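Local coordinates for 26S proteasome regulatory subunit RPN10 (Schizosaccharomyces pombe, PDB 2X5N), which forms part of the 26S proteasome's regulatory machinery, binds K48-linked polyubiquitin and protects ubiquitin chains from deubiquitinating enzymes, thereby promoting protein degradation, at residues Ile9-Trp14 and Leu50-Asp55; Asn135-Ile140 and Asp163-Val168. One frame throughout, in Å; residues are numbered along the deposited sequence.

Contact 1 (Ile9-Trp14 and Leu50-Asp55); sequences IDNSEW and LMTIGD
Asn11 and Thr52 touch with matching first torsions: Asn11 CG (chi1 64°) and Thr52 OG1 (chi1 64°) each lie between their own backbone N and carbonyl carbon. Asn11 CG is thereby carried to a place from which OD1 lies 3.3 Å from Thr52 CB, while Thr52 OG1 turns to a water. Asn11 OD1 also accepts a weak bond from Gly54 N at 2.8 Å, bent to 125° at the hydrogen. An asparagine suits this place because its other end donates: Asn11 ND2 bonds to the carbonyl of Pro79 and to the same water, which donates a hydrogen bond to Gly54 O and also bonds Thr52 OG1. Thr52 OG1 has a further partner in Gln59 N. Glycine suits position 54, because a CB would point toward the 9-14 segment and run into Ser12 N and Asn11 C.

Behind this polar end the backbones run as parallel strands, Ile9 N bonding Met51 O at 2.8 Å and Ile53 N bonding Ile9 O at 2.9 Å. Here strands 3-9 and 47-52 of the von Willebrand A fold pass into loops at their C-terminal ends. In many such domains the loop after the first strand carries the Asp-x-Ser-x-Ser metal-site (MIDAS) motif; Asp10 and Ser12 correspond to its first two positions, but Trp14 stands where the last serine would be, so the motif is incomplete. Asp10 OD1 takes two bonds from Ser12, from its N in an Asx turn and from its OG, and OD2 is held by Ser115 and Gly114. Branched Ile53 lays CG1 3.9 Å from Asp10 CA. Ile9 CG2 and Leu50 CD1, 4.1 Å apart, form an apolar pair; Ile9 also touches Phe25 and Val32 of helix 24-42, Leu50 touches Phe71, and both touch Met75 of helix 68-75.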
loop_
_atom_site.group_PDB
_atom_site.type_symbol
_atom_site.label_atom_id
_atom_site.label_comp_id
_atom_site.label_asym_id
_atom_site.label_seq_id
_atom_site.Cartn_x
_atom_site.Cartn_y
_atom_site.Cartn_z
ATOM N N ILE A 9 -1.111 3.014 -4.194
ATOM C CA ILE A 9 -2.418 3.658 -4.051
ATOM C C ILE A 9 -3.362 3.172 -5.134
ATOM O O ILE A 9 -2.967 2.917 -6.273
ATOM C CB ILE A 9 -2.337 5.207 -4.044
ATOM C CG1 ILE A 9 -1.716 5.803 -5.321
ATOM C CG2 ILE A 9 -1.588 5.654 -2.786
ATOM C CD1 ILE A 9 -1.869 7.273 -5.372
ATOM N N ASP A 10 -4.615 3.017 -4.741
ATOM C CA ASP A 10 -5.685 2.678 -5.656
ATOM C C ASP A 10 -6.247 3.989 -6.217
ATOM O O ASP A 10 -6.834 4.794 -5.483
ATOM C CB ASP A 10 -6.734 1.842 -4.910
ATOM C CG ASP A 10 -7.817 1.263 -5.808
ATOM O OD1 ASP A 10 -8.056 1.791 -6.915
ATOM O OD2 ASP A 10 -8.443 0.269 -5.372
ATOM N N ASN A 11 -6.017 4.215 -7.507
ATOM C CA ASN A 11 -6.617 5.357 -8.219
ATOM C C ASN A 11 -7.601 4.882 -9.281
ATOM O O ASN A 11 -7.718 5.508 -10.340
ATOM C CB ASN A 11 -5.551 6.260 -8.838
ATOM C CG ASN A 11 -4.750 5.565 -9.904
ATOM O OD1 ASN A 11 -4.473 4.376 -9.797
ATOM N ND2 ASN A 11 -4.329 6.315 -10.927
ATOM N N SER A 12 -8.324 3.791 -8.988
ATOM C CA SER A 12 -9.392 3.322 -9.869
ATOM C C SER A 12 -10.669 4.137 -9.698
ATOM O O SER A 12 -10.815 4.916 -8.751
ATOM C CB SER A 12 -9.707 1.844 -9.623
ATOM O OG SER A 12 -10.473 1.667 -8.451
ATOM N N GLU A 13 -11.618 3.927 -10.613
ATOM C CA GLU A 13 -12.901 4.611 -10.564
ATOM C C GLU A 13 -13.679 4.291 -9.272
ATOM O O GLU A 13 -14.516 5.076 -8.860
ATOM C CB GLU A 13 -13.748 4.285 -11.792
ATOM C CG GLU A 13 -14.132 2.821 -11.913
ATOM C CD GLU A 13 -14.708 2.455 -13.253
ATOM O OE1 GLU A 13 -15.312 3.317 -13.920
ATOM O OE2 GLU A 13 -14.563 1.280 -13.638
ATOM N N TRP A 14 -13.360 3.169 -8.628
ATOM C CA TRP A 14 -14.036 2.787 -7.383
ATOM C C TRP A 14 -13.719 3.767 -6.249
ATOM O O TRP A 14 -14.431 3.835 -5.259
ATOM C CB TRP A 14 -13.622 1.367 -6.986
ATOM C CG TRP A 14 -14.182 0.346 -7.912
ATOM C CD1 TRP A 14 -13.755 0.062 -9.177
ATOM C CD2 TRP A 14 -15.294 -0.490 -7.660
ATOM N NE1 TRP A 14 -14.544 -0.904 -9.723
ATOM C CE2 TRP A 14 -15.501 -1.262 -8.814
ATOM C CE3 TRP A 14 -16.134 -0.672 -6.564
ATOM C CZ2 TRP A 14 -16.516 -2.216 -8.902
ATOM C CZ3 TRP A 14 -17.149 -1.617 -6.656
ATOM C CH2 TRP A 14 -17.323 -2.369 -7.813
ATOM N N LEU A 50 6.377 5.311 -4.398
ATOM C CA LEU A 50 4.956 5.485 -4.617
ATOM C C LEU A 50 4.580 4.915 -5.980
ATOM O O LEU A 50 5.205 5.231 -6.993
ATOM C CB LEU A 50 4.565 6.962 -4.556
ATOM C CG LEU A 50 3.084 7.257 -4.722
ATOM C CD1 LEU A 50 2.285 6.662 -3.576
ATOM C CD2 LEU A 50 2.829 8.760 -4.817
ATOM N N MET A 51 3.540 4.094 -5.990
ATOM C CA MET A 51 2.975 3.539 -7.202
ATOM C C MET A 51 1.475 3.659 -7.155
ATOM O O MET A 51 0.874 3.704 -6.085
ATOM C CB MET A 51 3.245 2.029 -7.304
ATOM C CG MET A 51 4.593 1.654 -7.756
ATOM S SD MET A 51 4.706 -0.138 -7.817
ATOM C CE MET A 51 3.409 -0.590 -8.943
ATOM N N THR A 52 0.866 3.681 -8.328
ATOM C CA THR A 52 -0.561 3.452 -8.463
ATOM C C THR A 52 -0.859 2.012 -8.866
ATOM O O THR A 52 0.008 1.302 -9.399
ATOM C CB THR A 52 -1.145 4.322 -9.576
ATOM O OG1 THR A 52 -0.553 3.911 -10.821
ATOM C CG2 THR A 52 -0.898 5.788 -9.339
ATOM N N ILE A 53 -2.105 1.578 -8.639
ATOM C CA ILE A 53 -2.557 0.301 -9.182
ATOM C C ILE A 53 -3.800 0.433 -10.041
ATOM O O ILE A 53 -4.262 -0.548 -10.599
ATOM C CB ILE A 53 -2.745 -0.785 -8.123
ATOM C CG1 ILE A 53 -3.901 -0.443 -7.181
ATOM C CG2 ILE A 53 -1.472 -0.977 -7.335
ATOM C CD1 ILE A 53 -4.399 -1.610 -6.337
ATOM N N GLY A 54 -4.277 1.655 -10.224
ATOM C CA GLY A 54 -5.488 1.889 -10.982
ATOM C C GLY A 54 -5.252 2.601 -12.286
ATOM O O GLY A 54 -4.156 2.516 -12.896
ATOM N N ASP A 55 -6.309 3.246 -12.769
ATOM C CA ASP A 55 -6.228 3.813 -14.109
ATOM C C ASP A 55 -5.744 2.836 -15.165
ATOM O O ASP A 55 -4.968 3.210 -16.035
ATOM C CB ASP A 55 -5.669 5.250 -14.151
ATOM C CG ASP A 55 -5.886 5.962 -15.456
ATOM O OD1 ASP A 55 -6.838 5.628 -16.197
ATOM O OD2 ASP A 55 -5.073 6.891 -15.696
HETATM O O HOH W 1 -2.359 4.728 -12.655
#

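Contact 2 (Asn135-Ile140 and Asp163-Val168); sequences NVAIDI and DSCHLV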
loop_
_atom_site.group_PDB
_atom_site.type_symbol
_atom_site.label_atom_id
_atom_site.label_comp_id
_atom_site.label_asym_id
_atom_site.label_seq_id
_atom_site.Cartn_x
_atom_site.Cartn_y
_atom_site.Cartn_z
ATOM N N ASN A 135 10.866 -12.937 0.225
ATOM C CA ASN A 135 11.140 -12.185 1.476
ATOM C C ASN A 135 10.602 -10.729 1.473
ATOM O O ASN A 135 11.141 -9.803 2.055
ATOM C CB ASN A 135 12.630 -12.198 1.808
ATOM C CG ASN A 135 13.097 -13.546 2.320
ATOM O OD1 ASN A 135 12.400 -14.192 3.109
ATOM N ND2 ASN A 135 14.275 -13.975 1.884
ATOM N N VAL A 136 9.507 -10.580 0.778
ATOM C CA VAL A 136 8.773 -9.345 0.653
ATOM C C VAL A 136 7.588 -9.306 1.586
ATOM O O VAL A 136 6.702 -10.132 1.401
ATOM C CB VAL A 136 8.426 -8.969 -0.798
ATOM C CG1 VAL A 136 7.814 -7.605 -0.878
ATOM C CG2 VAL A 136 9.646 -9.094 -1.695
ATOM N N ALA A 137 7.587 -8.422 2.569
ATOM C CA ALA A 137 6.447 -8.259 3.458
ATOM C C ALA A 137 5.390 -7.406 2.791
ATOM O O ALA A 137 5.692 -6.615 1.898
ATOM C CB ALA A 137 6.887 -7.599 4.738
ATOM N N ILE A 138 4.148 -7.570 3.224
ATOM C CA ILE A 138 3.070 -6.783 2.662
ATOM C C ILE A 138 2.009 -6.492 3.715
ATOM O O ILE A 138 1.638 -7.364 4.512
ATOM C CB ILE A 138 2.467 -7.452 1.415
ATOM C CG1 ILE A 138 1.345 -6.582 0.822
ATOM C CG2 ILE A 138 2.010 -8.880 1.721
ATOM C CD1 ILE A 138 1.094 -6.800 -0.637
ATOM N N ASP A 139 1.547 -5.252 3.693
ATOM C CA ASP A 139 0.373 -4.807 4.421
ATOM C C ASP A 139 -0.666 -4.358 3.410
ATOM O O ASP A 139 -0.349 -3.698 2.426
ATOM C CB ASP A 139 0.715 -3.648 5.347
ATOM C CG ASP A 139 1.811 -3.991 6.290
ATOM O OD1 ASP A 139 1.728 -5.071 6.913
ATOM O OD2 ASP A 139 2.752 -3.181 6.407
ATOM N N ILE A 140 -1.911 -4.717 3.667
ATOM C CA ILE A 140 -3.013 -4.279 2.819
ATOM C C ILE A 140 -4.009 -3.509 3.654
ATOM O O ILE A 140 -4.415 -3.964 4.714
ATOM C CB ILE A 140 -3.725 -5.460 2.164
ATOM C CG1 ILE A 140 -2.770 -6.179 1.200
ATOM C CG2 ILE A 140 -4.970 -5.006 1.444
ATOM C CD1 ILE A 140 -3.333 -7.463 0.618
ATOM N N ASP A 163 5.199 -12.727 11.518
ATOM C CA ASP A 163 4.205 -11.699 11.835
ATOM C C ASP A 163 4.531 -10.351 11.188
ATOM O O ASP A 163 4.341 -9.287 11.773
ATOM C CB ASP A 163 4.061 -11.536 13.349
ATOM C CG ASP A 163 3.616 -12.820 14.029
ATOM O OD1 ASP A 163 2.580 -13.391 13.609
ATOM O OD2 ASP A 163 4.305 -13.269 14.973
ATOM N N SER A 164 4.991 -10.411 9.949
ATOM C CA SER A 164 5.443 -9.221 9.258
ATOM C C SER A 164 4.380 -8.585 8.394
ATOM O O SER A 164 4.567 -7.462 7.959
ATOM C CB SER A 164 6.643 -9.594 8.390
ATOM O OG SER A 164 6.256 -10.526 7.390
ATOM N N CYS A 165 3.318 -9.329 8.107
ATOM C CA CYS A 165 2.304 -8.910 7.155
ATOM C C CYS A 165 0.972 -8.662 7.852
ATOM O O CYS A 165 0.631 -9.365 8.798
ATOM C CB CYS A 165 2.096 -9.993 6.094
ATOM S SG CYS A 165 3.572 -10.360 5.085
ATOM N N HIS A 166 0.195 -7.701 7.355
ATOM C CA HIS A 166 -1.045 -7.282 8.011
ATOM C C HIS A 166 -2.140 -6.976 7.019
ATOM O O HIS A 166 -1.883 -6.409 5.965
ATOM C CB HIS A 166 -0.828 -6.026 8.881
ATOM C CG HIS A 166 0.305 -6.177 9.829
ATOM N ND1 HIS A 166 1.616 -5.964 9.466
ATOM C CD2 HIS A 166 0.330 -6.575 11.119
ATOM C CE1 HIS A 166 2.401 -6.220 10.497
ATOM N NE2 HIS A 166 1.644 -6.586 11.517
ATOM N N LEU A 167 -3.349 -7.354 7.393
ATOM C CA LEU A 167 -4.555 -6.926 6.706
ATOM C C LEU A 167 -5.317 -6.008 7.646
ATOM O O LEU A 167 -5.710 -6.417 8.751
ATOM C CB LEU A 167 -5.410 -8.127 6.333
ATOM C CG LEU A 167 -6.746 -7.773 5.684
ATOM C CD1 LEU A 167 -6.579 -7.011 4.394
ATOM C CD2 LEU A 167 -7.531 -9.049 5.448
ATOM N N VAL A 168 -5.507 -4.770 7.210
ATOM C CA VAL A 168 -6.228 -3.759 7.976
ATOM C C VAL A 168 -7.486 -3.464 7.149
ATOM O O VAL A 168 -7.411 -2.887 6.057
ATOM C CB VAL A 168 -5.389 -2.489 8.186
ATOM C CG1 VAL A 168 -6.200 -1.387 8.887
ATOM C CG2 VAL A 168 -4.096 -2.828 8.951
#
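His166 ND1 donates to Asp139 OD1 at 2.7 Å, with an angle of 155° at the hydrogen. The oxygen lies in the plane of the imidazole, at its edge, and is met on its syn side, although ND1 stands well out of the carboxylate plane (34°), which is turned 46° from the ring. The two side chains stand side by side and point the same way, each with CG beside its own backbone N, as cross-strand neighbours of a parallel pair can. Asp139 OD2 forms a salt bridge with Arg108 of strand 106-113, so the aspartate joins three strands. An alanine here would probably leave His166 ND1 without its acceptor and Arg108 without its acidic mate, with the ring freer to turn.

The backbone ladder flanks this pair. Ile138 O accepts from His166 N at 3.2 Å, Ile140 N bonds His166 O at 2.9 Å, and Val168 N donates to Ile140 O at 2.8 Å, after which the ladder runs on to His142. Where Ser164 O might have continued it, Cys165 SG accepts from Ile138 N at 3.4 Å, and Ser164 O bonds Arg108 instead. A cysteine suits this place doubly, because the same sulphur packs 4.0 Å from Ile138 CG2.

On the other face, in the conformer given, Ile140 CG2 lies 3.9 Å from Leu167 CD1, a tentative packing since Ile140 has a second conformer. Above them runs helix 151-159, the helix of the beta-alpha-beta crossover linking strand 136-143 to the outermost strand, 166-170. Phe155 of that helix and Phe86 of helix 86-98 touch Ile140, whereas Pro185 and Ile186 of a loop lie against His166.

The aspartate, wedged between arginine and histidine, would be expected to stay ionised, and its nearness is likely to favour a proton on ND1.

Both contacts join neighbouring parallel strands of one central sheet, on opposite sides of the chain's centre, their own centres about 19 Å apart. Contact 1 pairs strand 3-9 with 47-52, both inside the sheet; it is buried, and most of its polar work is done where the strands pass into loops. Contact 2 pairs 136-143 with the outermost strand 166-170 and is only partly buried. Across the first, an amide, a glycine NH and a bridging water make the polar links, its carboxylates bonding within their own loop or to residues outside; across the second, a histidine-carboxylate bond, backed by Arg108, and a cysteine acceptor. Strand 106-113 lies between 3-9 and 136-143, separating them.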